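O-phospho-L-seryl-tRNA:Cys-tRNA synthase (Methanocaldococcus jannaschii DSM 2661, PDB 5X6B) probably converts O-phosphoseryl-tRNA into cysteinyl-tRNA with the help of a covalently bound pyridoxal phosphate cofactor. Local coordinates at residues A258-C263 with I300-A305; H120-G125 with F248-G253; D80-C85 with G292-G297; I61-I66 with K391-G396; K73-Y78 with R296-V301. One frame throughout, in Å; residues are numbered along the deposited sequence.

Contacts 1, 3 and 5 gather round the start of helix 298-305: contacts 1 and 5 share I300 and V301, with centres about 8 Å apart, while contacts 3 and 5 share R296 and G297. Contact 2 carries the cofactor phosphate of the modified K255, and its centre is about 12 Å from that of contact 1. The two are joined by backbone hydrogen bonds, C263 O to G253 N at 3.0 Å and A259 N to G253 O at 3.2 Å. Contact 4 reaches contact 1 through A258 N and G64 O. Nearest atoms to the bound nucleic acid range from about 7 Å in contact 3 to about 31 Å in contact 4. All five touch the second subunit.

Contact 1. Residues A258-C263 with I300-A305; sequences AASAPC and IVTLMA
The loop 258-263 is tied to helix 298-305 by a single polar link from S260 to T302, in what looks like a fold-type I pyridoxal phosphate domain, just beyond the cofactor lysine. The polar part is short: S260 N donates to T302 OG1 at 3.0 Å, and the bond is almost straight (171°). T302 holds OG1 between its backbone N and carbonyl carbon (chi1 63°), where the hydroxyl can also pair with P299 O one helical turn back, so it serves loop and helix together. Its methyl branch CG2 lies 3.5 Å from S260 OG, which has a weak partner in W79 O of the second subunit. A valine in place of T302 would probably leave the buried S260 N without its acceptor and P299 O without its hydroxyl partner. The apolar part rests on small residues that let loop and helix come close. A259 CB faces the helix and sits against L303 CA at 3.8 Å, which suits an alanine. L303 divides its branches between two loop residues: CD1 touches A259 CB at 3.9 Å, and CD2 reaches C263 SG at 4.1 Å.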
# COMPACT_ATOMS: atom_id res chain seq x y z
N ALA B 258 2.49 -4.70 -9.72
CA ALA B 258 1.11 -4.34 -9.40
C ALA B 258 0.92 -3.87 -7.96
O ALA B 258 -0.07 -4.22 -7.31
CB ALA B 258 0.20 -5.53 -9.68
N ALA B 259 1.86 -3.07 -7.46
CA ALA B 259 1.78 -2.57 -6.09
C ALA B 259 1.77 -1.05 -6.07
O ALA B 259 2.03 -0.40 -7.08
CB ALA B 259 2.95 -3.10 -5.26
N SER B 260 1.44 -0.48 -4.91
CA SER B 260 1.45 0.97 -4.76
C SER B 260 2.86 1.47 -4.51
O SER B 260 3.66 0.79 -3.87
CB SER B 260 0.54 1.40 -3.60
OG SER B 260 -0.78 0.94 -3.80
N ALA B 261 3.17 2.65 -5.01
CA ALA B 261 4.46 3.28 -4.75
C ALA B 261 4.50 3.85 -3.33
O ALA B 261 3.47 4.28 -2.81
CB ALA B 261 4.74 4.37 -5.78
N PRO B 262 5.68 3.86 -2.71
CA PRO B 262 6.91 3.27 -3.23
C PRO B 262 7.28 1.97 -2.54
O PRO B 262 7.39 1.91 -1.32
CB PRO B 262 7.94 4.36 -2.95
CG PRO B 262 7.46 4.98 -1.66
CD PRO B 262 5.96 4.77 -1.58
N CYS B 263 7.47 0.91 -3.33
CA CYS B 263 7.99 -0.34 -2.80
C CYS B 263 8.81 -1.06 -3.86
O CYS B 263 8.78 -0.71 -5.04
CB CYS B 263 6.86 -1.24 -2.29
SG CYS B 263 5.89 -2.06 -3.57
N ILE B 300 3.79 -2.34 0.89
CA ILE B 300 4.22 -3.72 1.08
C ILE B 300 3.00 -4.63 1.21
O ILE B 300 3.04 -5.81 0.83
CB ILE B 300 5.14 -3.87 2.33
CG1 ILE B 300 5.73 -5.28 2.41
CG2 ILE B 300 4.40 -3.53 3.61
CD1 ILE B 300 6.61 -5.64 1.23
N VAL B 301 1.90 -4.07 1.71
CA VAL B 301 0.66 -4.82 1.83
C VAL B 301 0.05 -5.08 0.46
O VAL B 301 -0.45 -6.18 0.20
CB VAL B 301 -0.34 -4.07 2.72
CG1 VAL B 301 -1.68 -4.80 2.75
CG2 VAL B 301 0.22 -3.92 4.12
N THR B 302 0.10 -4.09 -0.42
CA THR B 302 -0.38 -4.28 -1.78
C THR B 302 0.52 -5.27 -2.53
O THR B 302 0.03 -6.06 -3.33
CB THR B 302 -0.43 -2.95 -2.56
OG1 THR B 302 0.88 -2.39 -2.68
CG2 THR B 302 -1.34 -1.96 -1.85
N LEU B 303 1.82 -5.23 -2.24
CA LEU B 303 2.78 -6.12 -2.88
C LEU B 303 2.50 -7.58 -2.53
O LEU B 303 2.52 -8.46 -3.40
CB LEU B 303 4.21 -5.74 -2.49
CG LEU B 303 5.36 -6.45 -3.21
CD1 LEU B 303 5.32 -6.19 -4.71
CD2 LEU B 303 6.70 -5.99 -2.64
N MET B 304 2.22 -7.84 -1.25
CA MET B 304 1.84 -9.17 -0.81
C MET B 304 0.47 -9.59 -1.36
O MET B 304 0.23 -10.76 -1.66
CB MET B 304 1.82 -9.25 0.72
CG MET B 304 3.20 -9.19 1.37
SD MET B 304 3.12 -9.41 3.17
CE MET B 304 2.39 -7.86 3.67
N ALA B 305 -0.43 -8.62 -1.49
CA ALA B 305 -1.78 -8.90 -1.98
C ALA B 305 -1.81 -9.16 -3.49
O ALA B 305 -2.52 -10.04 -3.96
CB ALA B 305 -2.71 -7.75 -1.62

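Contact 2. Residues H120-G125 with F248-G253; sequences HGAREG and FIVASG
Backbone meets backbone where the loop and first turn of helix 122-132 pass the end of strand 248-252, with the CA atoms of A122 and S252 5.1 Å apart and no hydrogen bond between the segments. This is the phosphate-binding corner expected of a fold-type I pyridoxal phosphate enzyme. G121 is the N-cap, and its backbone angles (134/-179) would drive any CB into the preceding carbonyl oxygen. The amides of A122 and R123 bond the phosphate of the modified K255, and S252 OG joins them, so helix start and strand end grip one anion; the helix dipole probably adds to the attraction. Small residues suit the site. A122 CB packs against S252 CB at 4.3 Å, and V250 CG2 is also 4.3 Å from A122 CB. Further along, G125 has no side chain, and a CB there would overlap V250. That valine is the bulky member of the pair: CG1, anti to its carbonyl carbon (chi1 -67°), is carried over the glycine backbone. There V250 CG1 comes to 3.6 Å from G125 C and 3.8 Å from G125 CA.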
# COMPACT_ATOMS: atom_id res chain seq x y z
N HIS B 120 12.06 0.70 -0.69
CA HIS B 120 11.16 1.75 -1.16
C HIS B 120 11.21 1.84 -2.68
O HIS B 120 10.81 2.85 -3.26
CB HIS B 120 11.52 3.10 -0.54
CG HIS B 120 11.47 3.12 0.96
ND1 HIS B 120 10.33 2.77 1.66
CD2 HIS B 120 12.38 3.46 1.88
CE1 HIS B 120 10.56 2.89 2.95
NE2 HIS B 120 11.80 3.31 3.12
N GLY B 121 11.71 0.80 -3.33
CA GLY B 121 11.83 0.79 -4.77
C GLY B 121 13.17 0.28 -5.28
O GLY B 121 14.04 -0.12 -4.49
N ALA B 122 13.33 0.28 -6.60
CA ALA B 122 14.56 -0.19 -7.22
C ALA B 122 15.71 0.81 -7.00
O ALA B 122 16.87 0.41 -6.94
CB ALA B 122 14.33 -0.42 -8.71
N ARG B 123 15.36 2.09 -6.89
CA ARG B 123 16.32 3.13 -6.53
C ARG B 123 17.09 2.74 -5.28
O ARG B 123 18.31 2.57 -5.30
CB ARG B 123 15.61 4.46 -6.29
CG ARG B 123 15.05 5.14 -7.52
CD ARG B 123 14.00 6.18 -7.14
NE ARG B 123 13.53 6.96 -8.28
CZ ARG B 123 12.53 6.60 -9.08
NH1 ARG B 123 11.89 5.46 -8.88
NH2 ARG B 123 12.17 7.39 -10.09
N GLU B 124 16.36 2.60 -4.18
CA GLU B 124 16.95 2.34 -2.87
C GLU B 124 17.73 1.03 -2.85
O GLU B 124 18.74 0.93 -2.17
CB GLU B 124 15.86 2.32 -1.79
CG GLU B 124 15.16 3.66 -1.57
CD GLU B 124 16.02 4.67 -0.81
OE1 GLU B 124 17.18 4.34 -0.45
OE2 GLU B 124 15.54 5.80 -0.59
N GLY B 125 17.25 0.04 -3.60
CA GLY B 125 17.92 -1.24 -3.68
C GLY B 125 19.31 -1.11 -4.29
O GLY B 125 20.25 -1.76 -3.85
N PHE B 248 23.06 -9.73 -7.10
CA PHE B 248 21.97 -8.92 -6.60
C PHE B 248 20.89 -8.74 -7.66
O PHE B 248 21.18 -8.70 -8.86
CB PHE B 248 22.48 -7.55 -6.16
CG PHE B 248 23.69 -7.62 -5.27
CD1 PHE B 248 23.55 -7.93 -3.93
CD2 PHE B 248 24.95 -7.34 -5.77
CE1 PHE B 248 24.66 -7.99 -3.11
CE2 PHE B 248 26.06 -7.40 -4.96
CZ PHE B 248 25.91 -7.72 -3.62
N ILE B 249 19.65 -8.63 -7.20
CA ILE B 249 18.54 -8.28 -8.07
C ILE B 249 17.67 -7.24 -7.38
O ILE B 249 17.24 -7.43 -6.24
CB ILE B 249 17.68 -9.50 -8.43
CG1 ILE B 249 18.46 -10.47 -9.30
CG2 ILE B 249 16.40 -9.06 -9.14
CD1 ILE B 249 17.72 -11.74 -9.60
N VAL B 250 17.42 -6.13 -8.07
CA VAL B 250 16.46 -5.16 -7.58
C VAL B 250 15.17 -5.25 -8.40
O VAL B 250 15.20 -5.38 -9.63
CB VAL B 250 17.01 -3.72 -7.61
CG1 VAL B 250 18.15 -3.58 -6.61
CG2 VAL B 250 17.46 -3.35 -9.01
N ALA B 251 14.04 -5.21 -7.71
CA ALA B 251 12.75 -5.24 -8.37
C ALA B 251 11.94 -4.00 -7.99
O ALA B 251 12.13 -3.45 -6.90
CB ALA B 251 11.99 -6.50 -8.01
N SER B 252 11.06 -3.57 -8.88
CA SER B 252 10.19 -2.44 -8.60
C SER B 252 8.75 -2.90 -8.46
O SER B 252 8.16 -3.45 -9.39
CB SER B 252 10.30 -1.39 -9.70
OG SER B 252 9.55 -0.24 -9.36
N GLY B 253 8.18 -2.69 -7.27
CA GLY B 253 6.82 -3.10 -7.00
C GLY B 253 5.80 -2.30 -7.78
O GLY B 253 4.89 -2.85 -8.39

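Contact 3. Residues D80-C85 with G292-G297; sequences DGYSVC and GCTSRG
G81 and G297, both with positive phi, bring two irregular loops together at the dimer interface, beside the neighbouring subunit's cofactor. These loops lead to helices 100-111 and 298-305. A CB on G297 would come tight against G81 O, and the CA atoms of Y82 and G297 are only 4.7 Å apart. Next to the glycines, R296 meets Y82 with its aliphatic shaft. The two side chains run alongside each other in the same direction, with ring and guanidinium planes 49° apart. R296 CD approaches Y82 CE1 obliquely at 3.4 Å, and R296 CG is 3.8 Å from Y82 CD1. Bends at chi2 and chi3 carry the guanidinium onward to E124 of the second subunit, with which it forms a salt bridge; R296 NH1 also has a weak hydrogen bond to the cofactor-bearing side chain of that subunit. Y82 OH stands at the edge of the guanidinium, near its plane. The Y82 ring in turn meets H254 of the second subunit edge-to-face. Arginine suits this place because its shaft can pack on the ring while its guanidinium reaches the charge of E124 across the interface. T294 lies near the Y82 ring plane with its OG1 at the ring edge. A beta-branched pair closes the outer end, V84 and T294 crossing at about a right angle, with V84 CG1 3.8 Å from T294 CB.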
# COMPACT_ATOMS: atom_id res chain seq x y z
N ASP B 80 -4.28 2.83 7.48
CA ASP B 80 -3.80 3.71 8.54
C ASP B 80 -2.36 3.46 8.99
O ASP B 80 -2.02 2.36 9.43
CB ASP B 80 -4.74 3.59 9.74
CG ASP B 80 -6.21 3.62 9.33
OD1 ASP B 80 -6.71 4.72 9.00
OD2 ASP B 80 -6.85 2.55 9.33
N GLY B 81 -1.54 4.51 8.87
CA GLY B 81 -0.18 4.55 9.37
C GLY B 81 0.64 3.28 9.21
O GLY B 81 0.79 2.75 8.11
N TYR B 82 1.17 2.79 10.33
CA TYR B 82 1.92 1.54 10.34
C TYR B 82 1.01 0.33 10.20
O TYR B 82 -0.15 0.37 10.58
CB TYR B 82 2.72 1.40 11.63
CG TYR B 82 3.88 2.36 11.78
CD1 TYR B 82 5.16 1.98 11.43
CD2 TYR B 82 3.68 3.64 12.28
CE1 TYR B 82 6.22 2.85 11.57
CE2 TYR B 82 4.73 4.52 12.43
CZ TYR B 82 6.00 4.12 12.07
OH TYR B 82 7.05 5.00 12.21
N SER B 83 1.57 -0.74 9.65
CA SER B 83 0.91 -2.04 9.67
C SER B 83 1.84 -3.05 10.34
O SER B 83 2.39 -3.94 9.68
CB SER B 83 0.55 -2.50 8.26
OG SER B 83 0.24 -3.88 8.25
N VAL B 84 2.01 -2.91 11.64
CA VAL B 84 2.91 -3.78 12.39
C VAL B 84 2.22 -4.36 13.63
O VAL B 84 2.15 -3.72 14.68
CB VAL B 84 4.21 -3.03 12.80
CG1 VAL B 84 5.17 -2.95 11.62
CG2 VAL B 84 3.90 -1.64 13.33
N CYS B 85 1.71 -5.58 13.49
CA CYS B 85 1.15 -6.31 14.62
C CYS B 85 2.28 -6.58 15.61
O CYS B 85 2.06 -6.73 16.82
CB CYS B 85 0.47 -7.60 14.16
SG CYS B 85 -0.25 -8.60 15.48
N GLY B 292 16.85 0.27 9.77
CA GLY B 292 16.16 -0.58 10.72
C GLY B 292 14.66 -0.70 10.48
O GLY B 292 13.95 -1.30 11.28
N CYS B 293 14.19 -0.14 9.37
CA CYS B 293 12.76 0.09 9.21
C CYS B 293 11.96 -1.20 9.06
O CYS B 293 12.30 -2.09 8.27
CB CYS B 293 12.48 1.02 8.01
SG CYS B 293 12.45 0.27 6.37
N THR B 294 10.90 -1.28 9.86
CA THR B 294 9.87 -2.29 9.71
C THR B 294 9.14 -2.13 8.37
O THR B 294 7.91 -2.13 8.36
CB THR B 294 8.84 -2.17 10.85
OG1 THR B 294 8.68 -0.79 11.21
CG2 THR B 294 9.29 -2.94 12.08
N SER B 295 9.91 -2.02 7.28
CA SER B 295 9.47 -1.50 5.97
C SER B 295 7.96 -1.46 5.83
O SER B 295 7.29 -2.48 5.62
CB SER B 295 10.09 -2.30 4.83
OG SER B 295 11.31 -1.70 4.41
N ARG B 296 7.43 -0.25 5.95
CA ARG B 296 6.16 -0.03 6.61
C ARG B 296 4.94 0.18 5.72
O ARG B 296 5.06 0.44 4.53
CB ARG B 296 6.31 1.18 7.54
CG ARG B 296 7.45 1.04 8.52
CD ARG B 296 8.14 2.37 8.77
NE ARG B 296 8.94 2.80 7.63
CZ ARG B 296 9.57 3.98 7.57
NH1 ARG B 296 9.47 4.83 8.57
NH2 ARG B 296 10.28 4.30 6.49
N GLY B 297 3.78 0.05 6.35
CA GLY B 297 2.52 0.47 5.76
C GLY B 297 2.09 -0.11 4.43
O GLY B 297 2.38 -1.25 4.09

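Contact 4. Residues I61-I66 with K391-G396; sequences IQRGGI and KMSVYG
The guanidinium of R63 has Y395 O and G396 C at its edge, while S393 O lies obliquely to it; the Y395 ring has R63 O at its own edge, in plane, and G64 CA set obliquely nearby, 4.2 Å from Y395 CD2. Y395 also makes a cation-pi contact with R236. The hold is side-on: R63 NE donates to Y395 O at 2.7 Å (154°), and NH2 reaches the same oxygen at 3.0 Å along a more bent path (137°). The oxygen is only 5° out of the guanidinium plane, so two donors converge on one acceptor and fix the group's rotation. R63 CG packs on S393 CB at 3.5 Å, and bends at chi2 and chi3 then bring NE and NH2 to Y395 O. Beyond it, R63 NH1 bonds N57 O. S393 makes an ST turn, its OG accepting from Y395 N at 3.3 Å and also pairing with D347, consistent with a fixed bend before Y395. The chain turns at G396, where phi is positive. A leucine in place of R63 would probably leave Y395 O and N57 O without their donors and set residues 393-396 freer to shift. Because the acceptors are neutral carbonyls, the arginine here works as a spread of N-H groups joining helix 60-63 to the loop that follows strand 389-392, with no salt bridge across the two segments.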
# COMPACT_ATOMS: atom_id res chain seq x y z
N ILE B 61 5.51 3.21 -17.45
CA ILE B 61 5.88 3.09 -16.04
C ILE B 61 4.64 2.80 -15.19
O ILE B 61 4.74 2.38 -14.03
CB ILE B 61 6.58 4.36 -15.51
CG1 ILE B 61 5.58 5.49 -15.28
CG2 ILE B 61 7.68 4.80 -16.46
CD1 ILE B 61 6.15 6.64 -14.48
N GLN B 62 3.47 3.00 -15.79
CA GLN B 62 2.20 2.88 -15.08
C GLN B 62 1.53 1.51 -15.29
O GLN B 62 0.84 1.02 -14.39
CB GLN B 62 1.26 4.00 -15.54
CG GLN B 62 0.06 4.20 -14.64
CD GLN B 62 0.46 4.52 -13.22
OE1 GLN B 62 1.14 5.52 -12.96
NE2 GLN B 62 0.04 3.67 -12.29
N ARG B 63 1.75 0.90 -16.45
CA ARG B 63 1.01 -0.30 -16.85
C ARG B 63 1.14 -1.47 -15.90
O ARG B 63 0.17 -2.18 -15.64
CB ARG B 63 1.45 -0.76 -18.25
CG ARG B 63 1.17 0.22 -19.39
CD ARG B 63 -0.25 0.73 -19.35
NE ARG B 63 -1.20 -0.35 -19.15
CZ ARG B 63 -2.47 -0.17 -18.81
NH1 ARG B 63 -2.94 1.06 -18.63
NH2 ARG B 63 -3.26 -1.22 -18.64
N GLY B 64 2.34 -1.69 -15.37
CA GLY B 64 2.59 -2.85 -14.53
C GLY B 64 2.33 -2.58 -13.07
O GLY B 64 2.61 -3.42 -12.21
N GLY B 65 1.79 -1.40 -12.77
CA GLY B 65 1.51 -1.02 -11.40
C GLY B 65 0.03 -0.83 -11.10
O GLY B 65 -0.33 -0.24 -10.08
N ILE B 66 -0.82 -1.33 -11.99
CA ILE B 66 -2.26 -1.26 -11.78
C ILE B 66 -2.66 -2.25 -10.69
O ILE B 66 -2.26 -3.41 -10.73
CB ILE B 66 -3.03 -1.55 -13.08
CG1 ILE B 66 -2.62 -0.56 -14.17
CG2 ILE B 66 -4.52 -1.49 -12.83
CD1 ILE B 66 -2.94 0.88 -13.83
N LYS B 391 6.25 7.12 -26.44
CA LYS B 391 6.42 5.88 -25.69
C LYS B 391 5.07 5.42 -25.15
O LYS B 391 4.31 6.21 -24.59
CB LYS B 391 7.41 6.06 -24.54
CG LYS B 391 8.85 6.25 -25.00
CD LYS B 391 9.77 6.64 -23.85
CE LYS B 391 9.77 5.60 -22.75
NZ LYS B 391 10.74 5.97 -21.68
N MET B 392 4.77 4.14 -25.34
CA MET B 392 3.51 3.58 -24.88
C MET B 392 3.64 2.11 -24.52
O MET B 392 4.59 1.44 -24.90
CB MET B 392 2.43 3.76 -25.95
CG MET B 392 2.86 3.33 -27.33
SD MET B 392 1.52 3.44 -28.53
CE MET B 392 0.47 2.10 -27.98
N SER B 393 2.66 1.63 -23.76
CA SER B 393 2.56 0.22 -23.45
C SER B 393 1.08 -0.10 -23.30
O SER B 393 0.31 0.71 -22.79
CB SER B 393 3.33 -0.12 -22.17
OG SER B 393 3.27 -1.50 -21.88
N VAL B 394 0.68 -1.27 -23.79
CA VAL B 394 -0.70 -1.70 -23.64
C VAL B 394 -0.72 -2.90 -22.71
O VAL B 394 -1.70 -3.64 -22.65
CB VAL B 394 -1.36 -2.07 -24.99
CG1 VAL B 394 -1.35 -0.86 -25.92
CG2 VAL B 394 -0.68 -3.28 -25.64
N TYR B 395 0.37 -3.08 -21.97
CA TYR B 395 0.46 -4.14 -20.99
C TYR B 395 -0.73 -4.10 -20.03
O TYR B 395 -1.10 -3.03 -19.54
CB TYR B 395 1.76 -4.06 -20.20
CG TYR B 395 1.89 -5.18 -19.19
CD1 TYR B 395 2.49 -6.38 -19.55
CD2 TYR B 395 1.40 -5.06 -17.90
CE1 TYR B 395 2.60 -7.42 -18.65
CE2 TYR B 395 1.50 -6.09 -16.99
CZ TYR B 395 2.11 -7.27 -17.37
OH TYR B 395 2.22 -8.30 -16.47
N GLY B 396 -1.31 -5.26 -19.77
CA GLY B 396 -2.38 -5.37 -18.81
C GLY B 396 -3.74 -4.93 -19.33
O GLY B 396 -4.75 -5.15 -18.66

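Contact 5. Residues K73-Y78 with R296-V301; sequences KAVYEY and RGLPIV
A74 starts the contact between helix 69-77 and the first turn of helix 298-305, a helix-to-helix packing by apolar side chains with no hydrogen bond across it. Its CB faces the partner and sits 3.8 Å from V301 CG1; so small a residue lets the two helices approach, and the CA atoms of A74 and V301 are 6.8 Å apart. V75 comes next and crosses L298 at about a right angle. V75 CG1 lies 4.0 Å from L298 CD1, and V75 CA is 3.9 Å from L298 CD1. L298 turns its branches toward this helix because CG stands opposite its backbone N (chi1 -154°), and the second subunit covers part of the same surface, its W79 packing on V75. At Y78 the helix ends, and the chain gives a broad ring to the interface. Y78 CB touches L298 CD1 at 4.2 Å, so the leucine is bordered by V75 and Y78 alike. The ring itself meets V301: CG2 stands over one face, 4.1 Å above the plane and offset toward the rim. A74 O is at the ring's edge, in plane, and the closest approach of the ring to V301 is Y78 CD2 to V301 CG1, at 3.7 Å.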
# COMPACT_ATOMS: atom_id res chain seq x y z
N LYS B 73 -8.73 -4.37 -1.79
CA LYS B 73 -9.37 -4.83 -0.56
C LYS B 73 -8.39 -4.74 0.60
O LYS B 73 -8.74 -4.32 1.70
CB LYS B 73 -9.88 -6.26 -0.71
CG LYS B 73 -10.95 -6.43 -1.76
CD LYS B 73 -11.34 -7.89 -1.90
CE LYS B 73 -12.28 -8.09 -3.08
NZ LYS B 73 -12.61 -9.53 -3.26
N ALA B 74 -7.15 -5.14 0.33
CA ALA B 74 -6.10 -5.10 1.34
C ALA B 74 -5.81 -3.67 1.77
O ALA B 74 -5.54 -3.41 2.95
CB ALA B 74 -4.83 -5.76 0.80
N VAL B 75 -5.89 -2.73 0.83
CA VAL B 75 -5.75 -1.31 1.14
C VAL B 75 -6.82 -0.85 2.12
O VAL B 75 -6.52 -0.18 3.11
CB VAL B 75 -5.83 -0.44 -0.13
CG1 VAL B 75 -5.88 1.04 0.23
CG2 VAL B 75 -4.66 -0.72 -1.05
N TYR B 76 -8.07 -1.23 1.85
CA TYR B 76 -9.19 -0.87 2.71
C TYR B 76 -8.98 -1.35 4.14
O TYR B 76 -9.39 -0.69 5.10
CB TYR B 76 -10.49 -1.44 2.14
CG TYR B 76 -11.65 -1.42 3.12
CD1 TYR B 76 -12.43 -0.28 3.28
CD2 TYR B 76 -11.95 -2.54 3.89
CE1 TYR B 76 -13.48 -0.26 4.18
CE2 TYR B 76 -12.99 -2.52 4.79
CZ TYR B 76 -13.76 -1.38 4.93
OH TYR B 76 -14.80 -1.37 5.83
N GLU B 77 -8.34 -2.51 4.29
CA GLU B 77 -8.04 -3.07 5.60
C GLU B 77 -6.86 -2.37 6.28
O GLU B 77 -6.75 -2.39 7.51
CB GLU B 77 -7.72 -4.55 5.48
CG GLU B 77 -8.86 -5.37 4.95
CD GLU B 77 -10.01 -5.44 5.93
OE1 GLU B 77 -9.75 -5.43 7.16
OE2 GLU B 77 -11.17 -5.50 5.48
N TYR B 78 -6.00 -1.76 5.48
CA TYR B 78 -4.71 -1.28 5.98
C TYR B 78 -4.38 0.17 5.62
O TYR B 78 -3.22 0.47 5.37
CB TYR B 78 -3.57 -2.17 5.45
CG TYR B 78 -3.46 -3.56 6.06
CD1 TYR B 78 -2.66 -3.79 7.17
CD2 TYR B 78 -4.11 -4.65 5.49
CE1 TYR B 78 -2.54 -5.05 7.72
CE2 TYR B 78 -4.00 -5.92 6.03
CZ TYR B 78 -3.21 -6.11 7.14
OH TYR B 78 -3.09 -7.37 7.69
N ARG B 296 7.43 -0.25 5.95
CA ARG B 296 6.16 -0.03 6.61
C ARG B 296 4.94 0.18 5.72
O ARG B 296 5.06 0.44 4.53
CB ARG B 296 6.31 1.18 7.54
CG ARG B 296 7.45 1.04 8.52
CD ARG B 296 8.14 2.37 8.77
NE ARG B 296 8.94 2.80 7.63
CZ ARG B 296 9.57 3.98 7.57
NH1 ARG B 296 9.47 4.83 8.57
NH2 ARG B 296 10.28 4.30 6.49
N GLY B 297 3.78 0.05 6.35
CA GLY B 297 2.52 0.47 5.76
C GLY B 297 2.09 -0.11 4.43
O GLY B 297 2.38 -1.25 4.09
N LEU B 298 1.41 0.74 3.67
CA LEU B 298 0.53 0.32 2.58
C LEU B 298 1.18 -0.40 1.39
O LEU B 298 0.67 -1.44 0.96
CB LEU B 298 -0.25 1.54 2.08
CG LEU B 298 -1.61 1.34 1.43
CD1 LEU B 298 -2.48 0.43 2.27
CD2 LEU B 298 -2.27 2.70 1.25
N PRO B 299 2.29 0.14 0.84
CA PRO B 299 2.82 -0.49 -0.39
C PRO B 299 3.21 -1.96 -0.24
O PRO B 299 2.99 -2.74 -1.17
CB PRO B 299 4.05 0.37 -0.70
CG PRO B 299 3.73 1.69 -0.10
CD PRO B 299 3.03 1.36 1.18
N ILE B 300 3.79 -2.34 0.89
CA ILE B 300 4.22 -3.72 1.08
C ILE B 300 3.00 -4.63 1.21
O ILE B 300 3.04 -5.81 0.83
CB ILE B 300 5.14 -3.87 2.33
CG1 ILE B 300 5.73 -5.28 2.41
CG2 ILE B 300 4.40 -3.53 3.61
CD1 ILE B 300 6.61 -5.64 1.23
N VAL B 301 1.90 -4.07 1.71
CA VAL B 301 0.66 -4.82 1.83
C VAL B 301 0.05 -5.08 0.46
O VAL B 301 -0.45 -6.18 0.20
CB VAL B 301 -0.34 -4.07 2.72
CG1 VAL B 301 -1.68 -4.80 2.75
CG2 VAL B 301 0.22 -3.92 4.12